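Local atomic coordinates of protection of telomeres protein 1 (Schizosaccharomyces pombe, PDB entry 5USB), a protein that binds single-stranded telomeric DNA of consensus GGTTAC, protects the 3' overhang at chromosome ends and regulates telomerase and telomere length. Residues A[39-44]-A[100-105]; A[11-16]-A[92-97]; A[4-9]-A[33-38]. The protein carries 1 engineered substitution. All blocks are in the same frame, centred on the assembly; numbering follows the deposited sequence.

Interaction 1: residues A[39-44]-A[100-105]; sequences TENELF and GYLECI. With nucleotides of chain B.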
loop_
_atom_site.group_PDB
_atom_site.type_symbol
_atom_site.label_atom_id
_atom_site.label_comp_id
_atom_site.label_asym_id
_atom_site.label_seq_id
_atom_site.Cartn_x
_atom_site.Cartn_y
_atom_site.Cartn_z
ATOM N N THR A 39 -3.025 4.838 -9.734
ATOM C CA THR A 39 -2.767 4.132 -10.984
ATOM C C THR A 39 -3.346 2.727 -10.851
ATOM O O THR A 39 -3.344 2.134 -9.777
ATOM C CB THR A 39 -1.260 4.085 -11.391
ATOM O OG1 THR A 39 -0.535 3.200 -10.527
ATOM C CG2 THR A 39 -0.618 5.494 -11.360
ATOM N N GLU A 40 -3.875 2.210 -11.946
ATOM C CA GLU A 40 -4.636 0.959 -11.963
ATOM C C GLU A 40 -3.741 -0.236 -12.217
ATOM O O GLU A 40 -2.815 -0.156 -13.018
ATOM C CB GLU A 40 -5.689 1.063 -13.053
ATOM C CG GLU A 40 -6.692 0.001 -13.118
ATOM C CD GLU A 40 -7.720 0.316 -14.181
ATOM O OE1 GLU A 40 -7.524 1.320 -14.907
ATOM O OE2 GLU A 40 -8.719 -0.400 -14.249
ATOM N N ASN A 41 -4.003 -1.335 -11.503
ATOM C CA ASN A 41 -3.291 -2.588 -11.705
ATOM C C ASN A 41 -4.283 -3.719 -11.867
ATOM O O ASN A 41 -5.136 -3.917 -11.008
ATOM C CB ASN A 41 -2.366 -2.876 -10.531
ATOM C CG ASN A 41 -1.417 -4.014 -10.792
ATOM O OD1 ASN A 41 -1.821 -5.123 -11.116
ATOM N ND2 ASN A 41 -0.143 -3.750 -10.620
ATOM N N GLU A 42 -4.151 -4.486 -12.957
ATOM C CA GLU A 42 -5.155 -5.485 -13.267
ATOM C C GLU A 42 -5.259 -6.605 -12.238
ATOM O O GLU A 42 -6.252 -7.338 -12.279
ATOM C CB GLU A 42 -4.889 -6.076 -14.663
ATOM C CG GLU A 42 -3.628 -6.889 -14.777
ATOM C CD GLU A 42 -3.487 -7.553 -16.148
ATOM O OE1 GLU A 42 -4.102 -7.051 -17.115
ATOM O OE2 GLU A 42 -2.776 -8.577 -16.252
ATOM N N LEU A 43 -4.291 -6.755 -11.306
ATOM C CA LEU A 43 -4.357 -7.772 -10.270
ATOM C C LEU A 43 -4.773 -7.224 -8.903
ATOM O O LEU A 43 -4.889 -7.994 -7.952
ATOM C CB LEU A 43 -3.017 -8.491 -10.132
ATOM C CG LEU A 43 -2.504 -9.169 -11.398
ATOM C CD1 LEU A 43 -1.155 -9.727 -11.128
ATOM C CD2 LEU A 43 -3.458 -10.266 -11.780
ATOM N N PHE A 44 -5.063 -5.927 -8.798
ATOM C CA PHE A 44 -5.627 -5.408 -7.564
ATOM C C PHE A 44 -7.105 -5.804 -7.450
ATOM O O PHE A 44 -7.792 -6.071 -8.445
ATOM C CB PHE A 44 -5.486 -3.875 -7.513
ATOM C CG PHE A 44 -4.072 -3.345 -7.407
ATOM C CD1 PHE A 44 -2.979 -4.165 -7.190
ATOM C CD2 PHE A 44 -3.840 -1.985 -7.511
ATOM C CE1 PHE A 44 -1.702 -3.634 -7.059
ATOM C CE2 PHE A 44 -2.561 -1.462 -7.368
ATOM C CZ PHE A 44 -1.480 -2.305 -7.179
ATOM N N GLY A 100 -6.121 -14.901 -6.086
ATOM C CA GLY A 100 -5.480 -14.377 -7.266
ATOM C C GLY A 100 -5.156 -12.901 -7.256
ATOM O O GLY A 100 -4.690 -12.393 -8.276
ATOM N N TYR A 101 -5.378 -12.198 -6.144
ATOM C CA TYR A 101 -5.132 -10.761 -6.087
ATOM C C TYR A 101 -3.726 -10.464 -5.570
ATOM O O TYR A 101 -3.196 -11.177 -4.721
ATOM C CB TYR A 101 -6.160 -10.073 -5.188
ATOM C CG TYR A 101 -7.571 -10.307 -5.636
ATOM C CD1 TYR A 101 -8.066 -9.652 -6.756
ATOM C CD2 TYR A 101 -8.383 -11.211 -4.978
ATOM C CE1 TYR A 101 -9.386 -9.900 -7.206
ATOM C CE2 TYR A 101 -9.679 -11.448 -5.414
ATOM C CZ TYR A 101 -10.163 -10.790 -6.509
ATOM O OH TYR A 101 -11.447 -11.037 -6.929
ATOM N N LEU A 102 -3.131 -9.416 -6.116
ATOM C CA LEU A 102 -1.845 -8.925 -5.661
ATOM C C LEU A 102 -1.958 -8.399 -4.238
ATOM O O LEU A 102 -2.968 -7.786 -3.861
ATOM C CB LEU A 102 -1.378 -7.802 -6.579
ATOM C CG LEU A 102 -0.214 -8.021 -7.515
ATOM C CD1 LEU A 102 0.132 -6.706 -8.226
ATOM C CD2 LEU A 102 0.980 -8.554 -6.786
ATOM N N GLU A 103 -0.930 -8.652 -3.445
ATOM C CA GLU A 103 -0.821 -8.032 -2.148
ATOM C C GLU A 103 0.657 -7.830 -1.843
ATOM O O GLU A 103 1.534 -8.402 -2.488
ATOM C CB GLU A 103 -1.522 -8.863 -1.055
ATOM C CG GLU A 103 -1.055 -10.294 -0.966
ATOM C CD GLU A 103 -1.735 -11.092 0.141
ATOM O OE1 GLU A 103 -2.530 -10.517 0.909
ATOM O OE2 GLU A 103 -1.448 -12.306 0.233
ATOM N N CYS A 104 0.915 -6.956 -0.884
ATOM C CA CYS A 104 2.256 -6.644 -0.424
ATOM C C CYS A 104 2.432 -7.163 0.997
ATOM O O CYS A 104 1.532 -7.037 1.830
ATOM C CB CYS A 104 2.469 -5.135 -0.517
ATOM S SG CYS A 104 3.966 -4.481 0.159
ATOM N N ILE A 105 3.612 -7.724 1.268
ATOM C CA ILE A 105 3.886 -8.399 2.522
ATOM C C ILE A 105 5.169 -7.845 3.105
ATOM O O ILE A 105 6.168 -7.692 2.392
ATOM C CB ILE A 105 4.010 -9.914 2.315
ATOM C CG1 ILE A 105 2.707 -10.492 1.770
ATOM C CG2 ILE A 105 4.401 -10.554 3.610
ATOM C CD1 ILE A 105 1.506 -10.287 2.627
ATOM P P DG B 2 -1.487 -19.174 9.228
ATOM O OP1 DG B 2 -1.840 -19.918 10.453
ATOM O OP2 DG B 2 -1.319 -19.872 7.948
ATOM O "O5'" DG B 2 -2.579 -18.037 9.037
ATOM C "C5'" DG B 2 -2.947 -17.198 10.128
ATOM C "C4'" DG B 2 -3.720 -16.017 9.595
ATOM O "O4'" DG B 2 -2.844 -14.982 9.112
ATOM C "C3'" DG B 2 -4.600 -16.337 8.401
ATOM O "O3'" DG B 2 -5.784 -16.900 8.932
ATOM C "C2'" DG B 2 -4.806 -14.959 7.797
ATOM C "C1'" DG B 2 -3.473 -14.279 8.039
ATOM N N9 DG B 2 -2.562 -14.309 6.905
ATOM C C8 DG B 2 -1.488 -15.143 6.772
ATOM N N7 DG B 2 -0.828 -14.963 5.665
ATOM C C5 DG B 2 -1.534 -13.971 5.007
ATOM C C6 DG B 2 -1.300 -13.369 3.749
ATOM O O6 DG B 2 -0.383 -13.582 2.959
ATOM N N1 DG B 2 -2.267 -12.415 3.451
ATOM C C2 DG B 2 -3.306 -12.067 4.278
ATOM N N2 DG B 2 -4.118 -11.112 3.830
ATOM N N3 DG B 2 -3.535 -12.627 5.455
ATOM C C4 DG B 2 -2.613 -13.561 5.755
ATOM P P DA B 5 -14.564 -9.500 1.299
ATOM O OP1 DA B 5 -15.565 -9.730 2.317
ATOM O OP2 DA B 5 -14.711 -10.000 -0.042
ATOM O "O5'" DA B 5 -14.368 -7.934 1.188
ATOM C "C5'" DA B 5 -14.238 -7.152 2.359
ATOM C "C4'" DA B 5 -13.687 -5.805 1.978
ATOM O "O4'" DA B 5 -12.315 -5.962 1.572
ATOM C "C3'" DA B 5 -14.396 -5.155 0.794
ATOM O "O3'" DA B 5 -14.444 -3.737 0.956
ATOM C "C2'" DA B 5 -13.546 -5.588 -0.385
ATOM C "C1'" DA B 5 -12.151 -5.645 0.207
ATOM N N9 DA B 5 -11.279 -6.660 -0.363
ATOM C C8 DA B 5 -11.576 -7.978 -0.582
ATOM N N7 DA B 5 -10.576 -8.672 -1.056
ATOM C C5 DA B 5 -9.532 -7.763 -1.099
ATOM C C6 DA B 5 -8.197 -7.880 -1.498
ATOM N N6 DA B 5 -7.656 -9.014 -1.938
ATOM N N1 DA B 5 -7.426 -6.775 -1.440
ATOM C C2 DA B 5 -7.972 -5.639 -1.008
ATOM N N3 DA B 5 -9.209 -5.405 -0.598
ATOM C C4 DA B 5 -9.949 -6.522 -0.667
#
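This contact belongs to the OB-fold of the Pot1pC domain, where the loop after strand 31-36 meets the start of strand 102-106. The loop makes a type I beta turn from Asn41 to Phe44, and the side chain of Asn41 adds an Asx turn. Asn41 OD1 accepts from Leu43 N at 3.0 Å, in the carbonyl plane and on a lone pair. Asn41 ND2 is bound by the carbonyl oxygens of Leu6 and Ile9, so both ends of the amide are gripped. Its CG stands anti to the backbone N (chi1 -169°), and its CB lies over the centre of one face of the Phe44 ring.

One hydrogen bond joins the two segments. Leu102 N donates to Leu43 O at 2.9 Å, nearly straight at 163°, from above the carbonyl plane. The same oxygen lies in the plane of the Tyr101 ring, at its edge. Leu102 packs against the turn. Its CG meets Leu43 CB at 3.9 Å, and its CD1 meets Phe44 CE1 at 3.8 Å. The side chain of Asn41 crosses that of Leu102 at about a right angle, and its amide touches CD1.

Residues 101-105 also meet the nucleic acid. Tyr101 CB lies by N6 of DA5 of chain B, and Phe45 meets the Tyr101 ring edge-to-face. Glu103 points away from the loop, its chain extended beyond CG, and takes the Watson-Crick edge of DG2 of chain B. The bonds from DG2 N2 to Glu103 OE1 and from DG2 N1 to Glu103 OE2 are weak, but DG2 N1 donates to Glu103 OE1 at 3.2 Å.

Interaction 2: residues A[11-16]-A[92-97]; sequences PHQRCS and VRTKID. With nucleotides of chain B.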
loop_
_atom_site.group_PDB
_atom_site.type_symbol
_atom_site.label_atom_id
_atom_site.label_comp_id
_atom_site.label_asym_id
_atom_site.label_seq_id
_atom_site.Cartn_x
_atom_site.Cartn_y
_atom_site.Cartn_z
ATOM N N PRO A 11 3.559 -9.639 -9.566
ATOM C CA PRO A 11 3.666 -10.552 -8.430
ATOM C C PRO A 11 5.074 -11.091 -8.284
ATOM O O PRO A 11 5.808 -11.238 -9.258
ATOM C CB PRO A 11 2.682 -11.665 -8.789
ATOM C CG PRO A 11 1.812 -11.064 -9.829
ATOM C CD PRO A 11 2.663 -10.173 -10.601
ATOM N N HIS A 12 5.449 -11.373 -7.034
ATOM C CA HIS A 12 6.678 -12.095 -6.718
ATOM C C HIS A 12 7.917 -11.319 -7.152
ATOM O O HIS A 12 8.857 -11.848 -7.752
ATOM C CB HIS A 12 6.610 -13.484 -7.328
ATOM C CG HIS A 12 5.374 -14.225 -6.934
ATOM N ND1 HIS A 12 4.464 -14.700 -7.847
ATOM C CD2 HIS A 12 4.880 -14.541 -5.714
ATOM C CE1 HIS A 12 3.474 -15.296 -7.207
ATOM N NE2 HIS A 12 3.706 -15.218 -5.910
ATOM N N GLN A 13 7.921 -10.042 -6.814
ATOM C CA GLN A 13 9.088 -9.213 -7.020
ATOM C C GLN A 13 9.284 -8.351 -5.788
ATOM O O GLN A 13 8.394 -8.220 -4.939
ATOM C CB GLN A 13 8.957 -8.344 -8.260
ATOM C CG GLN A 13 7.997 -7.192 -8.083
ATOM C CD GLN A 13 7.924 -6.290 -9.293
ATOM O OE1 GLN A 13 7.095 -5.380 -9.341
ATOM N NE2 GLN A 13 8.779 -6.538 -10.286
ATOM N N ARG A 14 10.488 -7.817 -5.682
ATOM C CA ARG A 14 10.780 -6.759 -4.739
ATOM C C ARG A 14 10.515 -5.425 -5.439
ATOM O O ARG A 14 10.926 -5.234 -6.581
ATOM C CB ARG A 14 12.240 -6.879 -4.278
ATOM C CG ARG A 14 12.888 -5.599 -3.779
ATOM C CD ARG A 14 14.330 -5.822 -3.323
ATOM N NE ARG A 14 15.280 -5.901 -4.434
ATOM C CZ ARG A 14 15.814 -4.842 -5.035
ATOM N NH1 ARG A 14 15.490 -3.613 -4.646
ATOM N NH2 ARG A 14 16.680 -5.002 -6.028
ATOM N N CYS A 15 9.828 -4.502 -4.766
ATOM C CA CYS A 15 9.579 -3.226 -5.402
ATOM C C CYS A 15 9.579 -2.126 -4.357
ATOM O O CYS A 15 9.592 -2.381 -3.147
ATOM C CB CYS A 15 8.271 -3.253 -6.179
ATOM S SG CYS A 15 6.853 -3.578 -5.120
ATOM N N SER A 16 9.613 -0.895 -4.852
ATOM C CA SER A 16 9.557 0.308 -4.056
ATOM C C SER A 16 8.613 1.316 -4.680
ATOM O O SER A 16 8.583 1.460 -5.899
ATOM C CB SER A 16 10.960 0.933 -3.947
ATOM O OG SER A 16 11.883 0.013 -3.407
ATOM N N VAL A 92 9.892 -3.900 -0.699
ATOM C CA VAL A 92 8.858 -4.778 -0.197
ATOM C C VAL A 92 8.529 -5.820 -1.247
ATOM O O VAL A 92 8.804 -5.668 -2.437
ATOM C CB VAL A 92 7.618 -3.973 0.231
ATOM C CG1 VAL A 92 7.970 -3.058 1.383
ATOM C CG2 VAL A 92 7.054 -3.179 -0.931
ATOM N N ARG A 93 8.030 -6.930 -0.754
ATOM C CA ARG A 93 7.758 -8.119 -1.519
ATOM C C ARG A 93 6.290 -8.180 -1.904
ATOM O O ARG A 93 5.416 -7.773 -1.128
ATOM C CB ARG A 93 8.129 -9.311 -0.648
ATOM C CG ARG A 93 8.097 -10.587 -1.302
ATOM C CD ARG A 93 9.251 -10.756 -2.232
ATOM N NE ARG A 93 8.895 -11.886 -3.040
ATOM C CZ ARG A 93 9.522 -12.313 -4.119
ATOM N NH1 ARG A 93 10.617 -11.705 -4.603
ATOM N NH2 ARG A 93 8.991 -13.367 -4.711
ATOM N N THR A 94 6.007 -8.636 -3.114
ATOM C CA THR A 94 4.629 -8.847 -3.516
ATOM C C THR A 94 4.337 -10.336 -3.678
ATOM O O THR A 94 5.230 -11.161 -3.894
ATOM C CB THR A 94 4.333 -8.147 -4.832
ATOM O OG1 THR A 94 5.104 -8.783 -5.852
ATOM C CG2 THR A 94 4.709 -6.706 -4.766
ATOM N N LYS A 95 3.065 -10.676 -3.549
ATOM C CA LYS A 95 2.615 -12.043 -3.741
ATOM C C LYS A 95 1.195 -11.993 -4.264
ATOM O O LYS A 95 0.601 -10.921 -4.444
ATOM C CB LYS A 95 2.699 -12.862 -2.453
ATOM C CG LYS A 95 1.846 -12.342 -1.318
ATOM C CD LYS A 95 1.910 -13.237 -0.102
ATOM C CE LYS A 95 1.059 -14.467 -0.274
ATOM N NZ LYS A 95 0.533 -14.905 1.032
ATOM N N ILE A 96 0.658 -13.181 -4.511
ATOM C CA ILE A 96 -0.716 -13.367 -4.942
ATOM C C ILE A 96 -1.421 -14.136 -3.847
ATOM O O ILE A 96 -0.853 -15.091 -3.300
ATOM C CB ILE A 96 -0.773 -14.143 -6.272
ATOM C CG1 ILE A 96 -0.070 -13.345 -7.362
ATOM C CG2 ILE A 96 -2.195 -14.440 -6.628
ATOM C CD1 ILE A 96 -0.818 -12.085 -7.760
ATOM N N ASP A 97 -2.642 -13.723 -3.514
ATOM C CA ASP A 97 -3.356 -14.397 -2.445
ATOM C C ASP A 97 -4.127 -15.586 -3.011
ATOM O O ASP A 97 -4.006 -15.944 -4.189
ATOM C CB ASP A 97 -4.252 -13.426 -1.661
ATOM C CG ASP A 97 -5.457 -12.907 -2.437
ATOM O OD1 ASP A 97 -5.834 -13.469 -3.473
ATOM O OD2 ASP A 97 -6.079 -11.902 -1.973
ATOM P P DT B 4 -12.400 -14.647 5.241
ATOM O OP1 DT B 4 -13.594 -14.358 6.019
ATOM O OP2 DT B 4 -12.303 -15.902 4.522
ATOM O "O5'" DT B 4 -12.301 -13.446 4.205
ATOM C "C5'" DT B 4 -12.032 -12.131 4.658
ATOM C "C4'" DT B 4 -11.878 -11.181 3.495
ATOM O "O4'" DT B 4 -10.634 -11.461 2.809
ATOM C "C3'" DT B 4 -12.972 -11.264 2.430
ATOM O "O3'" DT B 4 -13.165 -9.968 1.864
ATOM C "C2'" DT B 4 -12.336 -12.150 1.377
ATOM C "C1'" DT B 4 -10.895 -11.674 1.439
ATOM N N1 DT B 4 -9.893 -12.625 0.933
ATOM C C2 DT B 4 -8.912 -12.158 0.092
ATOM O O2 DT B 4 -8.790 -10.988 -0.198
ATOM N N3 DT B 4 -8.017 -13.106 -0.317
ATOM C C4 DT B 4 -8.027 -14.450 -0.014
ATOM O O4 DT B 4 -7.162 -15.183 -0.469
ATOM C C5 DT B 4 -9.089 -14.875 0.859
ATOM C C7 DT B 4 -9.173 -16.319 1.246
ATOM C C6 DT B 4 -9.970 -13.958 1.268
ATOM P P DG B 2 -1.487 -19.174 9.228
ATOM O OP1 DG B 2 -1.840 -19.918 10.453
ATOM O OP2 DG B 2 -1.319 -19.872 7.948
ATOM O "O5'" DG B 2 -2.579 -18.037 9.037
ATOM C "C5'" DG B 2 -2.947 -17.198 10.128
ATOM C "C4'" DG B 2 -3.720 -16.017 9.595
ATOM O "O4'" DG B 2 -2.844 -14.982 9.112
ATOM C "C3'" DG B 2 -4.600 -16.337 8.401
ATOM O "O3'" DG B 2 -5.784 -16.900 8.932
ATOM C "C2'" DG B 2 -4.806 -14.959 7.797
ATOM C "C1'" DG B 2 -3.473 -14.279 8.039
ATOM N N9 DG B 2 -2.562 -14.309 6.905
ATOM C C8 DG B 2 -1.488 -15.143 6.772
ATOM N N7 DG B 2 -0.828 -14.963 5.665
ATOM C C5 DG B 2 -1.534 -13.971 5.007
ATOM C C6 DG B 2 -1.300 -13.369 3.749
ATOM O O6 DG B 2 -0.383 -13.582 2.959
ATOM N N1 DG B 2 -2.267 -12.415 3.451
ATOM C C2 DG B 2 -3.306 -12.067 4.278
ATOM N N2 DG B 2 -4.118 -11.112 3.830
ATOM N N3 DG B 2 -3.535 -12.627 5.455
ATOM C C4 DG B 2 -2.613 -13.561 5.755
#
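The guanidinium of Arg93 lies flat against the backbone of the facing segment. His12 C sits 3.2 Å above one face of the Arg93 guanidinium, displaced from the middle, and Gln13 N lies over the centre. The Arg93 chain starts anti to the backbone N and bends at chi2 (74°), which folds the group back over the bend at His12. Arg93 NH2 comes to 3.3 Å from His12 CA.

Thr94 points toward the same bend. Its OG1 is flanked by both the backbone N and the carbonyl carbon (chi1 66°), and accepts a nearly straight bond from Gln13 N at 3.2 Å. OG1 also bonds to Thr10 O. CG2, anti to the carbonyl carbon, touches Cys15 SG. A valine here would remove the hydroxyl and would probably loosen the bend, because Gln13 N and Thr10 O would both lose a partner.

Pro11 and Ile96 lie side by side and point the same way. Pro11 CG and Ile96 CD1 are tightly packed at 3.5 Å. The side chain of His12 crosses that of Ile96 at about a right angle.

The backbones pair as antiparallel strands of the OB-fold sheet. Cys15 and Val92 form a hydrogen-bonded pair, with Cys15 N to Val92 O at 2.8 Å, and Arg14 and Arg93 a non-hydrogen-bonded one. Thr94 N adds a bond to Gln13 O at 3.0 Å.

The far end of strand 92-96 and Asp97 just beyond it reach the DNA. Lys95 NZ bonds to DG2 O6 of chain B at 2.5 Å, and DT4 N3 of chain B donates to Asp97 OD2 at 2.8 Å. Strand 92-96 runs between strand 14-26 and strand 102-106, bonded to both.

Interaction 3: residues A[4-9]-A[33-38]; sequences SLLSQI and LYVTDY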
loop_
_atom_site.group_PDB
_atom_site.type_symbol
_atom_site.label_atom_id
_atom_site.label_comp_id
_atom_site.label_asym_id
_atom_site.label_seq_id
_atom_site.Cartn_x
_atom_site.Cartn_y
_atom_site.Cartn_z
ATOM N N SER A 4 8.747 2.217 -8.618
ATOM C CA SER A 4 7.728 1.873 -9.605
ATOM C C SER A 4 6.428 2.602 -9.293
ATOM O O SER A 4 6.127 2.862 -8.129
ATOM C CB SER A 4 7.408 0.380 -9.567
ATOM O OG SER A 4 8.509 -0.415 -9.914
ATOM N N LEU A 5 5.621 2.865 -10.321
ATOM C CA LEU A 5 4.215 3.143 -10.088
ATOM C C LEU A 5 3.505 1.838 -9.734
ATOM O O LEU A 5 3.922 0.748 -10.144
ATOM C CB LEU A 5 3.536 3.762 -11.307
ATOM C CG LEU A 5 4.144 5.120 -11.683
ATOM C CD1 LEU A 5 3.373 5.653 -12.862
ATOM C CD2 LEU A 5 4.179 6.130 -10.549
ATOM N N LEU A 6 2.402 1.948 -8.988
ATOM C CA LEU A 6 1.727 0.721 -8.585
ATOM C C LEU A 6 1.164 -0.025 -9.781
ATOM O O LEU A 6 1.007 -1.246 -9.735
ATOM C CB LEU A 6 0.648 1.010 -7.544
ATOM C CG LEU A 6 1.222 1.179 -6.131
ATOM C CD1 LEU A 6 0.030 1.509 -5.224
ATOM C CD2 LEU A 6 1.984 -0.062 -5.634
ATOM N N SER A 7 0.865 0.682 -10.878
ATOM C CA SER A 7 0.410 0.011 -12.085
ATOM C C SER A 7 1.481 -0.871 -12.712
ATOM O O SER A 7 1.145 -1.741 -13.533
ATOM C CB SER A 7 -0.022 1.054 -13.094
ATOM O OG SER A 7 1.097 1.847 -13.438
ATOM N N GLN A 8 2.741 -0.668 -12.345
ATOM C CA GLN A 8 3.872 -1.388 -12.923
ATOM C C GLN A 8 4.311 -2.578 -12.085
ATOM O O GLN A 8 5.138 -3.376 -12.555
ATOM C CB GLN A 8 5.053 -0.433 -13.107
ATOM C CG GLN A 8 4.746 0.737 -14.020
ATOM C CD GLN A 8 5.832 1.802 -14.016
ATOM O OE1 GLN A 8 6.454 2.123 -12.978
ATOM N NE2 GLN A 8 6.071 2.372 -15.201
ATOM N N ILE A 9 3.809 -2.727 -10.859
ATOM C CA ILE A 9 4.310 -3.824 -10.053
ATOM C C ILE A 9 3.642 -5.126 -10.469
ATOM O O ILE A 9 2.520 -5.180 -10.970
ATOM C CB ILE A 9 4.158 -3.547 -8.547
ATOM C CG1 ILE A 9 2.719 -3.483 -8.110
ATOM C CG2 ILE A 9 4.889 -2.277 -8.176
ATOM C CD1 ILE A 9 2.598 -3.500 -6.617
ATOM N N LEU A 33 -2.487 -2.182 5.814
ATOM C CA LEU A 33 -2.641 -0.914 5.129
ATOM C C LEU A 33 -3.234 -1.174 3.756
ATOM O O LEU A 33 -2.952 -2.188 3.142
ATOM C CB LEU A 33 -1.270 -0.193 4.902
ATOM C CG LEU A 33 -0.386 0.155 6.071
ATOM C CD1 LEU A 33 0.999 0.577 5.535
ATOM C CD2 LEU A 33 -1.046 1.244 6.938
ATOM N N TYR A 34 -4.069 -0.263 3.285
ATOM C CA TYR A 34 -4.532 -0.259 1.907
ATOM C C TYR A 34 -4.049 1.047 1.316
ATOM O O TYR A 34 -4.350 2.111 1.878
ATOM C CB TYR A 34 -6.062 -0.335 1.816
ATOM C CG TYR A 34 -6.629 -1.605 2.425
ATOM C CD1 TYR A 34 -6.741 -1.771 3.783
ATOM C CD2 TYR A 34 -7.006 -2.657 1.604
ATOM C CE1 TYR A 34 -7.232 -2.933 4.315
ATOM C CE2 TYR A 34 -7.484 -3.847 2.141
ATOM C CZ TYR A 34 -7.575 -3.966 3.495
ATOM O OH TYR A 34 -8.063 -5.144 4.030
ATOM N N VAL A 35 -3.236 0.966 0.263
ATOM C CA VAL A 35 -2.589 2.148 -0.290
ATOM C C VAL A 35 -2.813 2.248 -1.790
ATOM O O VAL A 35 -3.142 1.272 -2.458
ATOM C CB VAL A 35 -1.095 2.168 0.035
ATOM C CG1 VAL A 35 -0.901 1.936 1.507
ATOM C CG2 VAL A 35 -0.341 1.149 -0.774
ATOM N N THR A 36 -2.679 3.471 -2.301
ATOM C CA THR A 36 -2.899 3.771 -3.706
ATOM C C THR A 36 -1.945 4.859 -4.166
ATOM O O THR A 36 -1.549 5.721 -3.372
ATOM C CB THR A 36 -4.344 4.254 -3.949
ATOM O OG1 THR A 36 -4.594 4.407 -5.351
ATOM C CG2 THR A 36 -4.594 5.586 -3.330
ATOM N N ASP A 37 -1.613 4.832 -5.479
ATOM C CA ASP A 37 -1.022 6.021 -6.089
ATOM C C ASP A 37 -1.894 6.522 -7.233
ATOM O O ASP A 37 -1.436 7.323 -8.067
ATOM C CB ASP A 37 0.427 5.778 -6.527
ATOM C CG ASP A 37 0.567 4.780 -7.628
ATOM O OD1 ASP A 37 -0.459 4.303 -8.156
ATOM O OD2 ASP A 37 1.742 4.513 -8.032
ATOM N N TYR A 38 -3.145 6.067 -7.258
ATOM C CA TYR A 38 -4.146 6.425 -8.267
ATOM C C TYR A 38 -3.731 5.968 -9.657
ATOM O O TYR A 38 -4.038 6.619 -10.660
ATOM C CB TYR A 38 -4.449 7.928 -8.188
ATOM C CG TYR A 38 -5.209 8.230 -6.930
ATOM C CD1 TYR A 38 -6.572 7.985 -6.884
ATOM C CD2 TYR A 38 -4.568 8.691 -5.782
ATOM C CE1 TYR A 38 -7.298 8.209 -5.758
ATOM C CE2 TYR A 38 -5.309 8.916 -4.610
ATOM C CZ TYR A 38 -6.677 8.652 -4.641
ATOM O OH TYR A 38 -7.479 8.861 -3.541
#
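Asp37 CG is flanked by both its backbone N and its carbonyl carbon (chi1 66°), and chi2 is close to zero. These torsions push the carboxylate out toward the 4-9 segment. Leu6 has CG anti to its carbonyl carbon (chi1 -80°), which sets CB and CG beside the carboxylate. Leu6 and Asp37 cross obliquely.

A single hydrogen bond joins the segments. Leu6 N donates to Asp37 OD2 at 2.8 Å, in a nearly straight bond (168°). The N-H meets the carboxylate from above its plane. Asp37 OD2 also lies 3.5 Å from Leu5 CA, and Leu5 CB is close to it too. Asp37 OD1 touches Leu6 CB at 3.5 Å and takes its own hydrogen bond from Thr39 OG1. Both carboxylate oxygens therefore have a donor in this buried place, which would probably help it carry its charge there.

The fold element here is the lead-in to the OB-fold barrel. The 4-9 segment lies before strand 14-26 and packs by the end of strand 31-36. Residues 6-8 have helical backbone angles without the regular bonds. Gln8 N does bond back to Leu5 O, while Gln8 OE1 accepts from Leu5 N at 2.9 Å, so Gln8 grips Leu5 twice. Leu6 CD1 lies against the backbone, 3.7 Å from Asp37 N and 4.0 Å from Thr36 CA.

Where the strand ends, Thr36 OG1 accepts from Tyr38 N in an ST turn. It is also bonded to Phe63 O. Thr36 CG2 lies over one face of the Tyr38 ring, off its centre. Helix 129-138 packs on this corner: Ile131 touches Asp37 and Tyr38, and Arg134 NE bonds to Asp37 O.

Overall arrangement
Interaction 3 is the most buried and lies nearest the chain centre, while interactions 1 and 2 are partly buried. Interaction 2 is a pairing of sheet strands with several backbone bonds. Interactions 1 and 3 each have one cross-segment hydrogen bond, with apolar packing beside it; the acceptor is a backbone carbonyl in the first and a carboxylate in the second. Interactions 1 and 2 share neighbouring strands, 102-106 and 92-96, and both place side chains on DG2 of chain B. Lys95 and Glu103 also form a long, weak ion pair there. Interactions 1 and 3 meet through the side chain of Asn41. Interactions 2 and 3 meet where Ser4 N bonds to Ser16 O.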